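Local coordinates for protein aspartate aminotransferase (Rhodobacter sphaeroides, PDB 3NRA) that probably transfers the amino group of L-aspartate to 2-oxoglutarate, using pyridoxal 5'-phosphate and giving oxaloacetate and L-glutamate, at residues R223-A227 and R308-Q313; V42-D48 and R381-D387; Y157-E162 and F330-Q335. One frame throughout, in Å; residues are numbered along the deposited sequence.

Contact 1 (R223-A227 and R308-Q313); sequences RLRYA and RIARHQ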
loop_
_atom_site.group_PDB
_atom_site.type_symbol
_atom_site.label_atom_id
_atom_site.label_comp_id
_atom_site.label_asym_id
_atom_site.label_seq_id
_atom_site.Cartn_x
_atom_site.Cartn_y
_atom_site.Cartn_z
ATOM N N ARG B 223 18.610 -12.046 -5.921
ATOM C CA ARG B 223 19.841 -11.366 -6.330
ATOM C C ARG B 223 21.025 -11.573 -5.358
ATOM O O ARG B 223 22.202 -11.475 -5.761
ATOM C CB ARG B 223 19.581 -9.873 -6.513
ATOM C CG ARG B 223 20.557 -9.218 -7.414
ATOM C CD ARG B 223 20.280 -7.749 -7.561
ATOM N NE ARG B 223 21.350 -7.131 -8.311
ATOM C CZ ARG B 223 21.594 -5.826 -8.370
ATOM N NH1 ARG B 223 20.819 -4.961 -7.749
ATOM N NH2 ARG B 223 22.601 -5.387 -9.096
ATOM N N LEU B 224 20.734 -11.824 -4.086
ATOM C CA LEU B 224 21.793 -12.037 -3.111
ATOM C C LEU B 224 22.182 -13.501 -3.126
ATOM O O LEU B 224 21.905 -14.219 -2.195
ATOM C CB LEU B 224 21.351 -11.602 -1.712
ATOM C CG LEU B 224 22.512 -11.414 -0.724
ATOM C CD1 LEU B 224 23.118 -10.004 -0.940
ATOM C CD2 LEU B 224 22.057 -11.601 0.727
ATOM N N ARG B 225 22.862 -13.918 -4.196
ATOM C CA ARG B 225 23.100 -15.349 -4.492
ATOM C C ARG B 225 24.557 -15.675 -4.186
ATOM O O ARG B 225 25.453 -15.011 -4.677
ATOM C CB ARG B 225 22.766 -15.654 -5.969
ATOM C CG ARG B 225 23.067 -17.111 -6.427
ATOM C CD ARG B 225 22.668 -17.374 -7.903
ATOM N NE ARG B 225 23.282 -16.423 -8.839
ATOM C CZ ARG B 225 24.538 -16.470 -9.300
ATOM N NH1 ARG B 225 25.372 -17.456 -8.971
ATOM N NH2 ARG B 225 24.966 -15.504 -10.104
ATOM N N TYR B 226 24.780 -16.680 -3.341
ATOM C CA TYR B 226 26.115 -16.967 -2.842
ATOM C C TYR B 226 26.973 -17.682 -3.889
ATOM O O TYR B 226 26.456 -18.333 -4.801
ATOM C CB TYR B 226 26.044 -17.743 -1.516
ATOM C CG TYR B 226 25.425 -16.893 -0.430
ATOM C CD1 TYR B 226 26.034 -15.712 -0.020
ATOM C CD2 TYR B 226 24.155 -17.186 0.074
ATOM C CE1 TYR B 226 25.436 -14.876 0.911
ATOM C CE2 TYR B 226 23.558 -16.379 1.006
ATOM C CZ TYR B 226 24.199 -15.204 1.414
ATOM O OH TYR B 226 23.612 -14.392 2.315
ATOM N N ALA B 227 28.283 -17.475 -3.791
ATOM C CA ALA B 227 29.235 -18.012 -4.781
ATOM C C ALA B 227 29.099 -19.524 -4.854
ATOM O O ALA B 227 29.089 -20.202 -3.831
ATOM C CB ALA B 227 30.674 -17.623 -4.413
ATOM N N ARG B 308 28.982 -7.114 -1.541
ATOM C CA ARG B 308 27.875 -7.309 -0.605
ATOM C C ARG B 308 27.596 -8.789 -0.391
ATOM O O ARG B 308 27.399 -9.218 0.727
ATOM C CB ARG B 308 26.612 -6.597 -1.077
ATOM C CG ARG B 308 25.333 -7.006 -0.290
ATOM C CD ARG B 308 24.317 -5.890 -0.223
ATOM N NE ARG B 308 24.851 -4.719 0.461
ATOM C CZ ARG B 308 24.122 -3.668 0.817
ATOM N NH1 ARG B 308 22.797 -3.636 0.586
ATOM N NH2 ARG B 308 24.699 -2.655 1.448
ATOM N N ILE B 309 27.547 -9.548 -1.478
ATOM C CA ILE B 309 27.325 -11.007 -1.415
ATOM C C ILE B 309 28.453 -11.665 -0.638
ATOM O O ILE B 309 28.200 -12.524 0.191
ATOM C CB ILE B 309 27.258 -11.637 -2.855
ATOM C CG1 ILE B 309 25.973 -11.225 -3.572
ATOM C CG2 ILE B 309 27.391 -13.142 -2.806
ATOM C CD1 ILE B 309 26.047 -11.395 -5.116
ATOM N N ALA B 310 29.698 -11.226 -0.874
ATOM C CA ALA B 310 30.831 -11.757 -0.140
ATOM C C ALA B 310 30.745 -11.462 1.391
ATOM O O ALA B 310 31.080 -12.331 2.223
ATOM C CB ALA B 310 32.202 -11.216 -0.750
ATOM N N ARG B 311 30.342 -10.244 1.763
ATOM C CA ARG B 311 30.254 -9.902 3.191
ATOM C C ARG B 311 29.172 -10.742 3.882
ATOM O O ARG B 311 29.382 -11.240 5.001
ATOM C CB ARG B 311 29.973 -8.428 3.388
ATOM C CG ARG B 311 31.141 -7.502 3.034
ATOM C CD ARG B 311 30.857 -6.062 3.475
ATOM N NE ARG B 311 31.685 -5.099 2.759
ATOM C CZ ARG B 311 31.446 -4.628 1.518
ATOM N NH1 ARG B 311 30.362 -5.012 0.813
ATOM N NH2 ARG B 311 32.291 -3.744 0.973
ATOM N N HIS B 312 28.035 -10.945 3.194
ATOM C CA HIS B 312 26.969 -11.776 3.728
ATOM C C HIS B 312 27.338 -13.252 3.813
ATOM O O HIS B 312 26.889 -13.945 4.700
ATOM C CB HIS B 312 25.701 -11.622 2.899
ATOM C CG HIS B 312 24.949 -10.377 3.192
ATOM N ND1 HIS B 312 25.295 -9.165 2.663
ATOM C CD2 HIS B 312 23.843 -10.160 3.941
ATOM C CE1 HIS B 312 24.439 -8.248 3.076
ATOM N NE2 HIS B 312 23.551 -8.826 3.852
ATOM N N GLN B 313 28.165 -13.712 2.879
ATOM C CA GLN B 313 28.579 -15.111 2.831
ATOM C C GLN B 313 29.537 -15.412 3.983
ATOM O O GLN B 313 29.504 -16.491 4.548
ATOM C CB GLN B 313 29.258 -15.425 1.485
ATOM C CG GLN B 313 29.282 -16.911 1.113
ATOM C CD GLN B 313 29.639 -17.171 -0.356
ATOM O OE1 GLN B 313 29.161 -16.480 -1.278
ATOM N NE2 GLN B 313 30.446 -18.189 -0.581
#
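Tyr226 and Gln313 run antiparallel past each other, with the phenol ring and the carboxamide almost perpendicular (85°). Gln313 sets CG opposite its backbone N (chi1 -159°) and then stays extended, which brings CB and CG obliquely beside the ring, each 3.6 Å from Tyr226 CD1. At the end of this chain Gln313 OE1 accepts Ala227 N at 2.8 Å, a fairly straight bond (160° at the hydrogen) whose donor is tilted out of the carbonyl plane. The helix meets the same ring at its edge, with Ile309 O and His312 CB in the ring plane. The phenol hydroxyl bonds to Gly337 O.

Leu224 splits its branches. CD2 sits over one face of the His312 imidazole, 4.2 Å from its centroid, while the Leu224 and Arg308 side chains cross at about a right angle, Leu224 CD1 lying 3.8 Å from Arg308 CG. His312 ND1 donates to Arg308 O, which lies in the ring plane, at 2.9 Å, and so fixes the turn of the imidazole; His312 N reaches that oxygen from the opposite face of the carbonyl, and NE2 bonds to Ser385 OG. Ile309 CG2 packs 3.3 Å from Arg225 O.

Leu224 centres an inverse gamma turn in the loop after strand 214-218. The contact thus seats a large-domain loop on helix 304-324, the long helix that in fold type I aminotransferases leads into the small domain.

Contact 2 (V42-D48 and R381-D387); sequences VDFSHGD and RLNFSQD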
loop_
_atom_site.group_PDB
_atom_site.type_symbol
_atom_site.label_atom_id
_atom_site.label_comp_id
_atom_site.label_asym_id
_atom_site.label_seq_id
_atom_site.Cartn_x
_atom_site.Cartn_y
_atom_site.Cartn_z
ATOM N N VAL B 42 20.927 -7.911 19.416
ATOM C CA VAL B 42 20.754 -8.032 17.981
ATOM C C VAL B 42 19.336 -8.420 17.729
ATOM O O VAL B 42 18.825 -9.370 18.321
ATOM C CB VAL B 42 21.708 -9.076 17.371
ATOM C CG1 VAL B 42 21.468 -9.208 15.874
ATOM C CG2 VAL B 42 23.198 -8.678 17.637
ATOM N N ASP B 43 18.672 -7.652 16.880
ATOM C CA ASP B 43 17.325 -7.974 16.415
ATOM C C ASP B 43 17.431 -8.678 15.055
ATOM O O ASP B 43 17.585 -8.026 14.023
ATOM C CB ASP B 43 16.513 -6.679 16.292
ATOM C CG ASP B 43 15.071 -6.923 15.854
ATOM O OD1 ASP B 43 14.713 -8.071 15.463
ATOM O OD2 ASP B 43 14.312 -5.955 15.868
ATOM N N PHE B 44 17.350 -10.011 15.065
ATOM C CA PHE B 44 17.443 -10.815 13.831
ATOM C C PHE B 44 16.088 -10.916 13.103
ATOM O O PHE B 44 15.966 -11.694 12.130
ATOM C CB PHE B 44 17.909 -12.261 14.134
ATOM C CG PHE B 44 19.325 -12.388 14.559
ATOM C CD1 PHE B 44 20.360 -12.231 13.640
ATOM C CD2 PHE B 44 19.643 -12.811 15.846
ATOM C CE1 PHE B 44 21.656 -12.437 14.002
ATOM C CE2 PHE B 44 20.970 -12.976 16.221
ATOM C CZ PHE B 44 21.973 -12.802 15.282
ATOM N N SER B 45 15.062 -10.177 13.560
ATOM C CA SER B 45 13.742 -10.263 12.919
ATOM C C SER B 45 13.732 -9.635 11.526
ATOM O O SER B 45 12.973 -10.053 10.678
ATOM C CB SER B 45 12.634 -9.659 13.809
ATOM O OG SER B 45 12.701 -8.254 13.854
ATOM N N HIS B 46 14.607 -8.657 11.286
ATOM C CA HIS B 46 14.784 -8.088 9.938
ATOM C C HIS B 46 16.208 -7.548 9.729
ATOM O O HIS B 46 17.019 -7.496 10.677
ATOM C CB HIS B 46 13.748 -6.975 9.690
ATOM C CG HIS B 46 13.854 -5.836 10.642
ATOM N ND1 HIS B 46 14.742 -4.797 10.459
ATOM C CD2 HIS B 46 13.205 -5.578 11.802
ATOM C CE1 HIS B 46 14.630 -3.947 11.465
ATOM N NE2 HIS B 46 13.714 -4.403 12.298
ATOM N N GLY B 47 16.502 -7.137 8.496
ATOM C CA GLY B 47 17.845 -6.630 8.138
ATOM C C GLY B 47 18.229 -5.299 8.791
ATOM O O GLY B 47 17.364 -4.466 9.094
ATOM N N ASP B 48 19.533 -5.117 8.993
ATOM C CA ASP B 48 20.086 -3.933 9.618
ATOM C C ASP B 48 20.633 -3.096 8.491
ATOM O O ASP B 48 21.636 -3.460 7.874
ATOM C CB ASP B 48 21.195 -4.331 10.600
ATOM C CG ASP B 48 21.805 -3.155 11.313
ATOM O OD1 ASP B 48 21.780 -2.023 10.785
ATOM O OD2 ASP B 48 22.367 -3.380 12.401
ATOM N N ARG B 381 13.699 -18.323 12.886
ATOM C CA ARG B 381 14.327 -17.671 11.747
ATOM C C ARG B 381 15.213 -16.524 12.226
ATOM O O ARG B 381 14.830 -15.770 13.123
ATOM C CB ARG B 381 13.293 -17.137 10.754
ATOM C CG ARG B 381 13.869 -16.901 9.381
ATOM C CD ARG B 381 13.008 -16.056 8.527
ATOM N NE ARG B 381 12.871 -14.703 9.087
ATOM C CZ ARG B 381 11.984 -13.798 8.682
ATOM N NH1 ARG B 381 11.179 -14.050 7.664
ATOM N NH2 ARG B 381 11.948 -12.592 9.273
ATOM N N LEU B 382 16.395 -16.414 11.602
ATOM C CA LEU B 382 17.297 -15.303 11.782
ATOM C C LEU B 382 17.458 -14.607 10.467
ATOM O O LEU B 382 17.732 -15.248 9.475
ATOM C CB LEU B 382 18.653 -15.807 12.243
ATOM C CG LEU B 382 18.790 -16.151 13.734
ATOM C CD1 LEU B 382 18.022 -17.391 14.069
ATOM C CD2 LEU B 382 20.278 -16.316 14.121
ATOM N N ASN B 383 17.317 -13.290 10.451
ATOM C CA ASN B 383 17.829 -12.509 9.335
ATOM C C ASN B 383 19.242 -12.061 9.694
ATOM O O ASN B 383 19.421 -11.227 10.588
ATOM C CB ASN B 383 16.911 -11.300 9.021
ATOM C CG ASN B 383 17.411 -10.467 7.829
ATOM O OD1 ASN B 383 18.611 -10.231 7.683
ATOM N ND2 ASN B 383 16.476 -10.003 6.986
ATOM N N PHE B 384 20.239 -12.599 8.993
ATOM C CA PHE B 384 21.635 -12.337 9.336
ATOM C C PHE B 384 22.295 -11.203 8.542
ATOM O O PHE B 384 23.513 -11.031 8.607
ATOM C CB PHE B 384 22.492 -13.645 9.283
ATOM C CG PHE B 384 22.593 -14.277 7.919
ATOM C CD1 PHE B 384 23.598 -13.903 7.030
ATOM C CD2 PHE B 384 21.735 -15.312 7.558
ATOM C CE1 PHE B 384 23.720 -14.528 5.766
ATOM C CE2 PHE B 384 21.848 -15.933 6.338
ATOM C CZ PHE B 384 22.856 -15.531 5.425
ATOM N N SER B 385 21.509 -10.365 7.876
ATOM C CA SER B 385 22.056 -9.107 7.333
ATOM C C SER B 385 22.217 -8.109 8.477
ATOM O O SER B 385 21.389 -7.211 8.677
ATOM C CB SER B 385 21.201 -8.561 6.199
ATOM O OG SER B 385 21.839 -7.459 5.589
ATOM N N GLN B 386 23.300 -8.318 9.238
ATOM C CA GLN B 386 23.548 -7.673 10.523
ATOM C C GLN B 386 24.991 -7.235 10.575
ATOM O O GLN B 386 25.806 -7.610 9.702
ATOM C CB GLN B 386 23.314 -8.651 11.671
ATOM C CG GLN B 386 21.893 -9.271 11.741
ATOM C CD GLN B 386 20.815 -8.250 12.020
ATOM O OE1 GLN B 386 21.071 -7.175 12.653
ATOM N NE2 GLN B 386 19.586 -8.543 11.543
ATOM N N ASP B 387 25.330 -6.471 11.612
ATOM C CA ASP B 387 26.725 -6.265 11.975
ATOM C C ASP B 387 27.370 -7.644 12.210
ATOM O O ASP B 387 26.831 -8.443 12.945
ATOM C CB ASP B 387 26.842 -5.407 13.233
ATOM C CG ASP B 387 28.296 -5.226 13.689
ATOM O OD1 ASP B 387 28.965 -4.281 13.204
ATOM O OD2 ASP B 387 28.771 -6.014 14.543
HETATM O O HOH W 1 19.694 -5.956 15.053
HETATM O O HOH W 2 13.994 -13.414 11.315
HETATM O O HOH W 3 13.434 -9.858 7.227
HETATM O O HOH W 4 20.685 -5.074 5.681
HETATM O O HOH W 5 23.081 -5.621 13.331
#
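Leu382 CD2 stands over the centre of the Phe44 ring, 3.8 Å from the centroid and only 4° off the normal, a CH-pi contact. Val42 CG1 occupies the middle of the opposite face, so the ring is sandwiched between two aliphatic groups, and Asn383 O lies in its plane, 3.3 Å from Phe44 CD1. The Arg381 guanidinium is used at its edge: Ser45 O lies in plane, though its bond from NH2 is weak, and water 2, also in plane, accepts from NE and donates to Phe44 O.

The Gln386 carboxamide stands 77° from the Phe44 ring. With CG opposite the carbonyl carbon and a bend at chi2 (-65°), the chain folds back toward 42-48. NE2 donates to His46 O at 2.9 Å and to Asn383 O, also at 2.9 Å, both close to the amide plane, which fixes the group's rotation. OE1 accepts a hydrogen bond from water 5, which also donates to Asp48 OD2. A leucine in place of Gln386 would probably leave His46 O and Asn383 O without their common donor and water 5 without one acceptor.

Two backbone bonds frame this: Asn383 N to Phe44 O at 2.7 Å, on a lone pair, and Asp48 N to Ser385 O at 2.8 Å, nearly collinear with the carbonyl.

Arg381 NH1 bonds to Asn190 OD1, consistent with the arginine-asparagine pair that holds the substrate carboxylate in this family, and His46 stacks on Tyr74 of the second subunit. Strand 364-368 lies between strands 42-43 and 380-383 in the sheet; helix 388-404, N-capped by Asp387, packs Ala394 against Val42 and Phe44.

Contact 3 (Y157-E162 and F330-Q335); sequences YVSADE and FARTPQ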
loop_
_atom_site.group_PDB
_atom_site.type_symbol
_atom_site.label_atom_id
_atom_site.label_comp_id
_atom_site.label_asym_id
_atom_site.label_seq_id
_atom_site.Cartn_x
_atom_site.Cartn_y
_atom_site.Cartn_z
ATOM N N TYR B 157 12.925 -29.827 3.518
ATOM C CA TYR B 157 14.232 -29.157 3.442
ATOM C C TYR B 157 15.239 -29.749 4.403
ATOM O O TYR B 157 16.437 -29.504 4.247
ATOM C CB TYR B 157 14.094 -27.635 3.717
ATOM C CG TYR B 157 13.720 -27.286 5.152
ATOM C CD1 TYR B 157 12.393 -27.330 5.583
ATOM C CD2 TYR B 157 14.698 -26.896 6.073
ATOM C CE1 TYR B 157 12.050 -27.041 6.917
ATOM C CE2 TYR B 157 14.369 -26.598 7.387
ATOM C CZ TYR B 157 13.036 -26.686 7.804
ATOM O OH TYR B 157 12.713 -26.401 9.090
ATOM N N VAL B 158 14.770 -30.496 5.432
ATOM C CA VAL B 158 15.685 -31.069 6.414
ATOM C C VAL B 158 16.382 -32.304 5.836
ATOM O O VAL B 158 15.781 -33.425 5.757
ATOM C CB VAL B 158 15.011 -31.407 7.757
ATOM C CG1 VAL B 158 16.028 -32.051 8.689
ATOM C CG2 VAL B 158 14.446 -30.117 8.411
ATOM N N SER B 159 17.637 -32.099 5.408
ATOM C CA SER B 159 18.382 -33.086 4.639
ATOM C C SER B 159 19.842 -32.648 4.530
ATOM O O SER B 159 20.120 -31.466 4.398
ATOM C CB SER B 159 17.804 -33.203 3.224
ATOM O OG SER B 159 18.566 -34.116 2.419
ATOM N N ALA B 160 20.753 -33.616 4.547
ATOM C CA ALA B 160 22.177 -33.383 4.198
ATOM C C ALA B 160 22.389 -33.155 2.681
ATOM O O ALA B 160 23.449 -32.658 2.266
ATOM C CB ALA B 160 23.030 -34.557 4.666
ATOM N N ASP B 161 21.406 -33.547 1.867
ATOM C CA ASP B 161 21.442 -33.293 0.411
ATOM C C ASP B 161 21.077 -31.846 0.137
ATOM O O ASP B 161 19.887 -31.491 0.113
ATOM C CB ASP B 161 20.465 -34.232 -0.325
ATOM C CG ASP B 161 20.469 -34.034 -1.850
ATOM O OD1 ASP B 161 21.260 -33.194 -2.377
ATOM O OD2 ASP B 161 19.672 -34.728 -2.512
ATOM N N GLU B 162 22.087 -31.034 -0.169
ATOM C CA GLU B 162 21.873 -29.624 -0.439
ATOM C C GLU B 162 21.839 -29.279 -1.964
ATOM O O GLU B 162 22.045 -28.141 -2.345
ATOM C CB GLU B 162 22.942 -28.788 0.322
ATOM C CG GLU B 162 22.884 -29.030 1.884
ATOM C CD GLU B 162 23.430 -27.850 2.732
ATOM O OE1 GLU B 162 24.574 -27.385 2.460
ATOM O OE2 GLU B 162 22.737 -27.453 3.710
ATOM N N PHE B 330 20.150 -28.337 13.640
ATOM C CA PHE B 330 20.277 -28.530 12.202
ATOM C C PHE B 330 19.978 -27.204 11.521
ATOM O O PHE B 330 19.054 -26.496 11.927
ATOM C CB PHE B 330 19.285 -29.583 11.709
ATOM C CG PHE B 330 19.147 -29.615 10.243
ATOM C CD1 PHE B 330 19.980 -30.400 9.479
ATOM C CD2 PHE B 330 18.240 -28.779 9.601
ATOM C CE1 PHE B 330 19.890 -30.380 8.119
ATOM C CE2 PHE B 330 18.163 -28.745 8.260
ATOM C CZ PHE B 330 18.981 -29.540 7.506
ATOM N N ALA B 331 20.713 -26.897 10.455
ATOM C CA ALA B 331 20.384 -25.730 9.611
ATOM C C ALA B 331 20.873 -25.934 8.171
ATOM O O ALA B 331 22.022 -26.303 7.968
ATOM C CB ALA B 331 20.989 -24.490 10.191
ATOM N N ARG B 332 19.991 -25.708 7.185
ATOM C CA ARG B 332 20.409 -25.748 5.802
ATOM C C ARG B 332 21.302 -24.558 5.536
ATOM O O ARG B 332 21.065 -23.459 6.073
ATOM C CB ARG B 332 19.209 -25.715 4.817
ATOM C CG ARG B 332 18.462 -27.098 4.631
ATOM C CD ARG B 332 19.296 -28.115 3.895
ATOM N NE ARG B 332 19.550 -27.697 2.526
ATOM C CZ ARG B 332 18.729 -27.907 1.497
ATOM N NH1 ARG B 332 17.586 -28.575 1.656
ATOM N NH2 ARG B 332 19.049 -27.440 0.289
ATOM N N THR B 333 22.312 -24.768 4.700
ATOM C CA THR B 333 23.087 -23.667 4.145
ATOM C C THR B 333 22.207 -22.822 3.282
ATOM O O THR B 333 21.675 -23.322 2.290
ATOM C CB THR B 333 24.234 -24.160 3.291
ATOM O OG1 THR B 333 24.988 -25.119 4.022
ATOM C CG2 THR B 333 25.164 -22.966 2.871
ATOM N N PRO B 334 22.052 -21.515 3.626
ATOM C CA PRO B 334 21.344 -20.620 2.715
ATOM C C PRO B 334 22.103 -20.436 1.399
ATOM O O PRO B 334 23.320 -20.354 1.399
ATOM C CB PRO B 334 21.297 -19.277 3.495
ATOM C CG PRO B 334 21.683 -19.590 4.859
ATOM C CD PRO B 334 22.520 -20.797 4.826
ATOM N N GLN B 335 21.370 -20.406 0.292
ATOM C CA GLN B 335 21.967 -20.382 -1.049
ATOM C C GLN B 335 21.710 -19.046 -1.764
ATOM O O GLN B 335 22.460 -18.653 -2.657
ATOM C CB GLN B 335 21.431 -21.540 -1.855
ATOM C CG GLN B 335 21.931 -22.910 -1.323
ATOM C CD GLN B 335 21.119 -24.104 -1.830
ATOM O OE1 GLN B 335 19.873 -24.116 -1.764
ATOM N NE2 GLN B 335 21.823 -25.147 -2.272
#
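Glu162 and Arg332 pass each other in opposite directions, their carboxylate and guanidinium planes 49° apart, with OE2 and NE forming a loose salt bridge at 3.4 Å. The carboxylate also makes two hydrogen bonds to Thr333. Extended beyond CG, Glu162 brings OE1 to Thr333 OG1 (2.8 Å), which donates to its syn lone pair, and OE2 to Thr333 N (2.9 Å), also met on the syn side but 31° out of plane. Both oxygens are therefore engaged at once.

Arg332 curls through bends at chi2 and chi3, turning the guanidinium back across 157-162. There NH1 donates almost straight, within the guanidinium plane, to Tyr157 O at 3.0 Å; Asp161 O lies above one face, toward the rim, and NH2 continues to Arg164 O.

Phe330 is flanked differently: Val158 CG1 rests over the centre of one face, 3.9 Å from the centroid, and Ser159 O lies at the edge, in plane.

The 157-162 loop follows strand 149-154, an outermost strand of the seven-stranded sheet, and precedes helix 169-177. Its partner links helix 304-324 to strand 339-340; Arg316 and Leu320 of that helix pack on Thr333, and Arg324 NH2 bonds to its OG1.

How the contacts relate
The contacts are nested along the chain: 223-227 with 308-313 lies inside the loop closed by contact 3, which lies inside that closed by contact 2. The centre of contact 1 is about 15 Å from that of contact 2 and about 17 Å from that of contact 3; the centres of contacts 2 and 3 are about 19 Å apart. Contacts 1 and 2 meet at His312 and Ser385, Tyr226 N probably bonds to Gln335 O (3.1 Å), and Phe384 packs on both Tyr226 and Pro334. Contacts 1 and 3 probably help join the cofactor-bearing large domain, through loops of its seven-stranded sheet, to helix 304-324 and its following loop, while contact 2 lies within the region of the four-stranded sheet.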